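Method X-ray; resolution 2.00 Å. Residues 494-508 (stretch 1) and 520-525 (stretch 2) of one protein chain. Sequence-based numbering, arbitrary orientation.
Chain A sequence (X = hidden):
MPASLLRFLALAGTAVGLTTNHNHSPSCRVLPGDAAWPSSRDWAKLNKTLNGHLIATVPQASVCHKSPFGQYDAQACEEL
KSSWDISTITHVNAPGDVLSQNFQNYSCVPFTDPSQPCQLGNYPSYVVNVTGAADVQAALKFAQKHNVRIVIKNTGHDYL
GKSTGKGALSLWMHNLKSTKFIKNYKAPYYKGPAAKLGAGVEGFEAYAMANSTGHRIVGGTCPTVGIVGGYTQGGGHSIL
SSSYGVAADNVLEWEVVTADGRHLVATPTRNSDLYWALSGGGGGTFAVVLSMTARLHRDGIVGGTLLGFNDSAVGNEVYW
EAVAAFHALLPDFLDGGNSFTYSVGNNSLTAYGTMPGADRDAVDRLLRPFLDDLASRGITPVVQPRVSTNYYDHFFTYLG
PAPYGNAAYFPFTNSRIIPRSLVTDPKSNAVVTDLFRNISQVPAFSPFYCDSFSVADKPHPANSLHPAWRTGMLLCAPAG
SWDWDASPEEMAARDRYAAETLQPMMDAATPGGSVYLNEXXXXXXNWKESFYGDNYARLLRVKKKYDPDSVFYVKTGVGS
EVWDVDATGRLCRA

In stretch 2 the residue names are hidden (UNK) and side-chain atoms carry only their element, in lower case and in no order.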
ATOM      1  N   ARG A 494      -3.916  19.238   8.989  1.00 23.29           N
ATOM      2  CA  ARG A 494      -3.475  18.688   7.693  1.00 23.13           C
ATOM      3  C   ARG A 494      -4.218  17.372   7.337  1.00 22.82           C
ATOM      4  O   ARG A 494      -4.637  17.140   6.168  1.00 22.63           O
ATOM      5  CB  ARG A 494      -1.954  18.517   7.664  1.00 23.03           C
ATOM      6  CG  ARG A 494      -1.390  18.238   6.275  1.00 22.89           C
ATOM      7  CD  ARG A 494       0.128  18.307   6.244  1.00 22.96           C
ATOM      8  NE  ARG A 494       0.608  19.683   6.233  1.00 23.54           N
ATOM      9  CZ  ARG A 494       1.887  20.053   6.312  1.00 23.77           C
ATOM     10  NH1 ARG A 494       2.868  19.153   6.389  1.00 23.47           N
ATOM     11  NH2 ARG A 494       2.188  21.345   6.292  1.00 24.31           N
ATOM     12  N   ASP A 495      -4.384  16.534   8.363  1.00 22.76           N
ATOM     13  CA  ASP A 495      -5.199  15.318   8.302  1.00 22.49           C
ATOM     14  C   ASP A 495      -6.643  15.615   7.813  1.00 22.81           C
ATOM     15  O   ASP A 495      -7.111  14.990   6.835  1.00 22.60           O
ATOM     16  CB  ASP A 495      -5.188  14.624   9.679  1.00 22.34           C
ATOM     17  CG  ASP A 495      -5.296  13.115   9.588  1.00 21.94           C
ATOM     18  OD1 ASP A 495      -4.954  12.540   8.526  1.00 21.65           O
ATOM     19  OD2 ASP A 495      -5.702  12.499  10.607  1.00 21.89           O
ATOM     20  N   ARG A 496      -7.331  16.554   8.470  1.00 23.37           N
ATOM     21  CA  ARG A 496      -8.701  16.917   8.079  1.00 23.86           C
ATOM     22  C   ARG A 496      -8.775  17.619   6.722  1.00 24.19           C
ATOM     23  O   ARG A 496      -9.711  17.363   5.938  1.00 24.25           O
ATOM     24  CB  ARG A 496      -9.427  17.724   9.159  1.00 24.43           C
ATOM     25  CG  ARG A 496      -9.680  16.943  10.452  1.00 24.46           C
ATOM     26  CD  ARG A 496     -10.389  17.792  11.501  1.00 25.14           C
ATOM     27  NE  ARG A 496      -9.779  19.124  11.651  1.00 25.71           N
ATOM     28  CZ  ARG A 496      -8.815  19.456  12.521  1.00 25.78           C
ATOM     29  NH1 ARG A 496      -8.318  18.574  13.380  1.00 25.51           N
ATOM     30  NH2 ARG A 496      -8.353  20.692  12.527  1.00 26.26           N
ATOM     31  N   TYR A 497      -7.795  18.481   6.436  1.00 24.44           N
ATOM     32  CA  TYR A 497      -7.645  19.056   5.096  1.00 24.61           C
ATOM     33  C   TYR A 497      -7.606  17.968   4.011  1.00 24.18           C
ATOM     34  O   TYR A 497      -8.323  18.074   3.005  1.00 24.20           O
ATOM     35  CB  TYR A 497      -6.413  19.963   4.978  1.00 25.00           C
ATOM     36  CG  TYR A 497      -6.109  20.341   3.540  1.00 25.30           C
ATOM     37  CD1 TYR A 497      -6.860  21.328   2.874  1.00 25.93           C
ATOM     38  CD2 TYR A 497      -5.089  19.694   2.834  1.00 25.01           C
ATOM     39  CE1 TYR A 497      -6.595  21.648   1.540  1.00 26.30           C
ATOM     40  CE2 TYR A 497      -4.804  20.012   1.518  1.00 25.26           C
ATOM     41  CZ  TYR A 497      -5.562  20.966   0.867  1.00 25.97           C
ATOM     42  OH  TYR A 497      -5.263  21.255  -0.445  1.00 26.29           O
ATOM     43  N   ALA A 498      -6.782  16.933   4.204  1.00 23.59           N
ATOM     44  CA  ALA A 498      -6.644  15.911   3.173  1.00 23.22           C
ATOM     45  C   ALA A 498      -7.984  15.191   2.911  1.00 23.10           C
ATOM     46  O   ALA A 498      -8.416  15.099   1.768  1.00 23.00           O
ATOM     47  CB  ALA A 498      -5.540  14.923   3.516  1.00 22.82           C
ATOM     48  N   ALA A 499      -8.635  14.754   3.993  1.00 23.04           N
ATOM     49  CA  ALA A 499      -9.881  13.995   3.952  1.00 23.04           C
ATOM     50  C   ALA A 499     -11.080  14.773   3.417  1.00 23.61           C
ATOM     51  O   ALA A 499     -11.837  14.238   2.612  1.00 23.66           O
ATOM     52  CB  ALA A 499     -10.205  13.444   5.331  1.00 22.83           C
ATOM     53  N   GLU A 500     -11.262  16.012   3.866  1.00 24.21           N
ATOM     54  CA  GLU A 500     -12.516  16.705   3.624  1.00 24.85           C
ATOM     55  C   GLU A 500     -12.447  17.866   2.634  1.00 25.13           C
ATOM     56  O   GLU A 500     -13.487  18.380   2.217  1.00 25.65           O
ATOM     57  CB  GLU A 500     -13.225  17.059   4.942  1.00 25.50           C
ATOM     58  CG  GLU A 500     -12.612  18.173   5.765  1.00 26.27           C
ATOM     59  CD  GLU A 500     -12.764  17.939   7.258  1.00 26.54           C
ATOM     60  OE1 GLU A 500     -13.136  16.823   7.666  1.00 26.57           O
ATOM     61  OE2 GLU A 500     -12.511  18.868   8.031  1.00 26.99           O
ATOM     62  N   THR A 501     -11.234  18.216   2.213  1.00 24.78           N
ATOM     63  CA  THR A 501     -11.021  19.265   1.230  1.00 25.09           C
ATOM     64  C   THR A 501     -10.279  18.747   0.017  1.00 24.77           C
ATOM     65  O   THR A 501     -10.804  18.833  -1.095  1.00 24.99           O
ATOM     66  CB  THR A 501     -10.328  20.525   1.839  1.00 25.42           C
ATOM     67  OG1 THR A 501     -11.132  21.029   2.902  1.00 25.71           O
ATOM     68  CG2 THR A 501     -10.151  21.637   0.807  1.00 25.91           C
ATOM     69  N   LEU A 502      -9.073  18.224   0.204  1.00 24.31           N
ATOM     70  CA  LEU A 502      -8.274  17.819  -0.946  1.00 24.27           C
ATOM     71  C   LEU A 502      -8.865  16.601  -1.701  1.00 24.04           C
ATOM     72  O   LEU A 502      -9.017  16.657  -2.935  1.00 24.22           O
ATOM     73  CB  LEU A 502      -6.804  17.602  -0.585  1.00 24.00           C
ATOM     74  CG  LEU A 502      -5.876  17.214  -1.746  1.00 23.93           C
ATOM     75  CD1 LEU A 502      -5.820  18.269  -2.841  1.00 24.57           C
ATOM     76  CD2 LEU A 502      -4.488  16.927  -1.243  1.00 23.74           C
ATOM     77  N   GLN A 503      -9.207  15.527  -0.977  1.00 23.64           N
ATOM     78  CA  GLN A 503      -9.798  14.356  -1.620  1.00 23.52           C
ATOM     79  C   GLN A 503     -11.124  14.661  -2.361  1.00 24.03           C
ATOM     80  O   GLN A 503     -11.234  14.280  -3.529  1.00 24.08           O
ATOM     81  CB  GLN A 503      -9.921  13.145  -0.666  1.00 23.01           C
ATOM     82  CG  GLN A 503     -10.347  11.847  -1.342  1.00 22.70           C
ATOM     83  CD  GLN A 503      -9.313  11.307  -2.309  1.00 22.48           C
ATOM     84  OE1 GLN A 503      -8.254  10.861  -1.890  1.00 22.12           O
ATOM     85  NE2 GLN A 503      -9.623  11.333  -3.614  1.00 22.51           N
ATOM     86  N   PRO A 504     -12.118  15.333  -1.707  1.00 24.53           N
ATOM     87  CA  PRO A 504     -13.330  15.687  -2.477  1.00 25.12           C
ATOM     88  C   PRO A 504     -13.094  16.591  -3.701  1.00 25.77           C
ATOM     89  O   PRO A 504     -13.847  16.491  -4.692  1.00 26.09           O
ATOM     90  CB  PRO A 504     -14.218  16.381  -1.434  1.00 25.42           C
ATOM     91  CG  PRO A 504     -13.817  15.727  -0.149  1.00 24.93           C
ATOM     92  CD  PRO A 504     -12.321  15.627  -0.270  1.00 24.50           C
ATOM     93  N   MET A 505     -12.082  17.459  -3.643  1.00 26.16           N
ATOM     94  CA  MET A 505     -11.716  18.284  -4.805  1.00 26.78           C
ATOM     95  C   MET A 505     -11.229  17.377  -5.928  1.00 26.28           C
ATOM     96  O   MET A 505     -11.635  17.542  -7.079  1.00 26.46           O
ATOM     97  CB  MET A 505     -10.657  19.345  -4.477  1.00 27.47           C
ATOM     98  CG  MET A 505     -10.170  20.115  -5.704  1.00 28.47           C
ATOM     99  SD  MET A 505      -9.035  21.485  -5.408  1.00 29.87           S
ATOM    100  CE  MET A 505      -7.482  20.626  -5.170  1.00 28.71           C
ATOM    101  N   MET A 506     -10.364  16.422  -5.570  1.00 25.43           N
ATOM    102  CA  MET A 506      -9.863  15.405  -6.499  1.00 24.94           C
ATOM    103  C   MET A 506     -10.997  14.580  -7.101  1.00 24.72           C
ATOM    104  O   MET A 506     -10.997  14.310  -8.308  1.00 24.74           O
ATOM    105  CB  MET A 506      -8.862  14.471  -5.794  1.00 24.45           C
ATOM    106  CG  MET A 506      -7.544  15.129  -5.411  1.00 24.64           C
ATOM    107  SD  MET A 506      -6.661  14.262  -4.099  1.00 24.14           S
ATOM    108  CE  MET A 506      -6.383  12.683  -4.897  1.00 23.68           C
ATOM    109  N   ASP A 507     -11.956  14.194  -6.251  1.00 24.40           N
ATOM    110  CA  ASP A 507     -13.098  13.362  -6.646  1.00 24.28           C
ATOM    111  C   ASP A 507     -13.965  14.056  -7.686  1.00 24.83           C
ATOM    112  O   ASP A 507     -14.239  13.502  -8.747  1.00 25.00           O
ATOM    113  CB  ASP A 507     -13.962  13.017  -5.427  1.00 24.02           C
ATOM    114  CG  ASP A 507     -13.303  12.027  -4.485  1.00 23.35           C
ATOM    115  OD1 ASP A 507     -12.152  11.591  -4.725  1.00 22.88           O
ATOM    116  OD2 ASP A 507     -13.966  11.698  -3.481  1.00 23.24           O
ATOM    117  N   ALA A 508     -14.384  15.275  -7.365  1.00 25.26           N
ATOM    118  CA  ALA A 508     -15.231  16.094  -8.227  1.00 25.83           C
ATOM    119  C   ALA A 508     -14.595  16.396  -9.592  1.00 26.03           C
ATOM    120  O   ALA A 508     -15.312  16.494 -10.607  1.00 26.39           O
ATOM    121  CB  ALA A 508     -15.608  17.390  -7.508  1.00 26.33           C
ATOM    122  N   UNK A 520      -5.413   6.290   0.690  1.00 20.45           N
ATOM    123  CA  UNK A 520      -6.450   7.257   1.041  1.00 20.48           C
ATOM    124  C   UNK A 520      -6.247   7.741   2.478  1.00 20.46           C
ATOM    125  O   UNK A 520      -5.391   7.219   3.197  1.00 20.28           O
ATOM    126  c   UNK A 520      -7.817   6.633   0.896  1.00 20.46           C
ATOM    127  N   UNK A 521      -7.035   8.745   2.872  1.00 20.56           N
ATOM    128  CA  UNK A 521      -7.078   9.213   4.235  1.00 20.57           C
ATOM    129  C   UNK A 521      -8.127   8.442   5.027  1.00 20.47           C
ATOM    130  O   UNK A 521      -9.215   8.207   4.527  1.00 20.45           O
ATOM    131  c   UNK A 521      -7.404  10.711   4.246  1.00 20.91           C
ATOM    132  n   UNK A 521      -6.085  12.019   5.782  1.00 21.08           N
ATOM    133  c   UNK A 521      -7.198  11.333   5.612  1.00 21.00           C
ATOM    134  o   UNK A 521      -8.038  11.196   6.503  1.00 21.05           O
ATOM    135  N   UNK A 522      -7.796   8.075   6.270  1.00 20.35           N
ATOM    136  CA  UNK A 522      -8.716   7.364   7.182  1.00 20.42           C
ATOM    137  C   UNK A 522      -9.996   8.109   7.582  1.00 20.82           C
ATOM    138  O   UNK A 522     -10.937   7.486   8.091  1.00 20.90           O
ATOM    139  c   UNK A 522      -7.408   9.335  11.162  1.00 21.05           C
ATOM    140  c   UNK A 522      -7.981   6.977   8.462  1.00 20.40           C
ATOM    141  n   UNK A 522      -7.861   8.193  10.673  1.00 20.86           N
ATOM    142  n   UNK A 522      -6.883  10.036  10.171  1.00 20.95           N
ATOM    143  c   UNK A 522      -7.004   9.324   9.005  1.00 20.71           C
ATOM    144  c   UNK A 522      -7.609   8.150   9.316  1.00 20.63           C
ATOM    145  N   UNK A 523     -10.008   9.433   7.415  1.00 21.14           N
ATOM    146  CA  UNK A 523     -11.187  10.245   7.735  1.00 21.64           C
ATOM    147  C   UNK A 523     -12.084  10.518   6.520  1.00 21.88           C
ATOM    148  O   UNK A 523     -13.193  11.063   6.677  1.00 22.29           O
ATOM    149  c   UNK A 523     -10.687  11.018  10.897  1.00 22.05           C
ATOM    150  c   UNK A 523     -10.788  11.557   8.402  1.00 21.90           C
ATOM    151  c   UNK A 523      -9.386  12.945   9.899  1.00 22.17           C
ATOM    152  c   UNK A 523      -9.931  11.535   9.672  1.00 21.88           C
ATOM    153  N   UNK A 524     -11.620  10.123   5.325  1.00 21.73           N
ATOM    154  CA  UNK A 524     -12.372  10.309   4.060  1.00 21.95           C
ATOM    155  C   UNK A 524     -13.770   9.705   4.150  1.00 22.17           C
ATOM    156  O   UNK A 524     -13.930   8.505   4.379  1.00 22.06           O
ATOM    157  c   UNK A 524     -12.287   9.678   1.552  1.00 21.75           C
ATOM    158  c   UNK A 524     -13.454  10.782  -0.263  1.00 22.30           C
ATOM    159  c   UNK A 524     -12.803  10.838   0.965  1.00 22.16           C
ATOM    160  c   UNK A 524     -11.572   9.726   2.888  1.00 21.63           C
ATOM    161  c   UNK A 524     -12.420   8.467   0.851  1.00 21.49           C
ATOM    162  c   UNK A 524     -13.052   8.417  -0.385  1.00 21.56           C
ATOM    163  c   UNK A 524     -13.567   9.575  -0.930  1.00 22.00           C
ATOM    164  o   UNK A 524     -14.212   9.545  -2.156  1.00 22.21           O
ATOM    165  N   UNK A 525     -14.774  10.549   3.979  1.00 22.67           N
ATOM    166  CA  UNK A 525     -16.147  10.211   4.330  1.00 23.03           C
ATOM    167  C   UNK A 525     -16.817   9.222   3.370  1.00 23.01           C
ATOM    168  O   UNK A 525     -17.610   8.393   3.822  1.00 23.05           O
ATOM    169  c   UNK A 525     -16.986  11.480   4.461  1.00 23.62           C
TER
HETATM  170  O   HOH W   1     -14.523  13.395   3.041  1.00 23.39           O
HETATM  171  O   HOH W   2      -8.110  10.440   0.886  1.00 23.74           O

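Position 520 has a single side-chain carbon, CB. Its CB points sideways and comes no nearer to stretch 1 than 5.1 Å, to OE1 of Gln503. One carbon with nothing attached makes it alanine, Ala520.

Position 521 has two side-chain carbons, the second carrying one oxygen and one nitrogen. The nitrogen is 3.0 Å from OD1 of Asp495, and the oxygen is 3.3 Å from CB of Ala499. That is a short primary amide, so the residue is asparagine. Asn521 points toward the helix. Its ND2 donates to OD1 of Asp495. Its OD1 accepts from the backbone N of position 523 at 2.8 Å. The amide thus holds the helix with one end and its own loop with the other. Water 2 accepts from N of Asn521 at 2.8 Å and donates to OE1 of Gln503 at 2.8 Å.

Position 522 has one carbon followed by a five-membered ring of three carbons and two nitrogens. A ring nitrogen is 2.8 Å from OD2 of Asp495. This is an imidazole, so the residue is histidine. CA-to-CB of His522 runs sideways, but the ring comes nearer the helix. NE2 of His522 donates to OD2 of Asp495, with a nearly straight angle of 173°. The carboxylate oxygen lies at the ring edge, near its plane, where the nitrogen can reach it.

Position 523 has four carbons, forked at the second, and no polar atom. Its CB packs 3.7 Å from CB of Ala499. It is leucine. Leu523 points toward the helix. Its CD1 lies 3.8 Å from OD2 of Asp495 and 4.0 Å from CG of Arg496.

Position 524 has one carbon, then a six-carbon ring bearing one oxygen. The oxygen is 2.5 Å from OD2 of Asp507. That is a phenol, so the residue is tyrosine. OH of Tyr524 donates to OD2 of Asp507, a short bond. CG of Gln503 sits over one ring face, 3.8 Å from the centroid of the Tyr524 ring, in a CH-pi contact.

Position 525 again has one side-chain carbon, so it is alanine. Its side chain stays clear of the helix. Water 1 accepts from N of Ala525 at 3.0 Å and donates to O of Ala499 at 2.8 Å.

The contact joins a helix to a loop with a type I turn from Asn521 to Tyr524. Asp495 receives two hydrogen bonds from the loop, one on each carboxylate oxygen; OD2 is also bonded elsewhere in the structure. Further along the helix, Asp507 receives the tyrosine hydroxyl, while its OD1 accepts from NE2 of Gln503 at 2.8 Å. Between these polar anchors, the small Ala499 lets the loop come close: its CA is 4.5 Å from CA of Tyr524.

Stretch 2 520-525: ANHLYA
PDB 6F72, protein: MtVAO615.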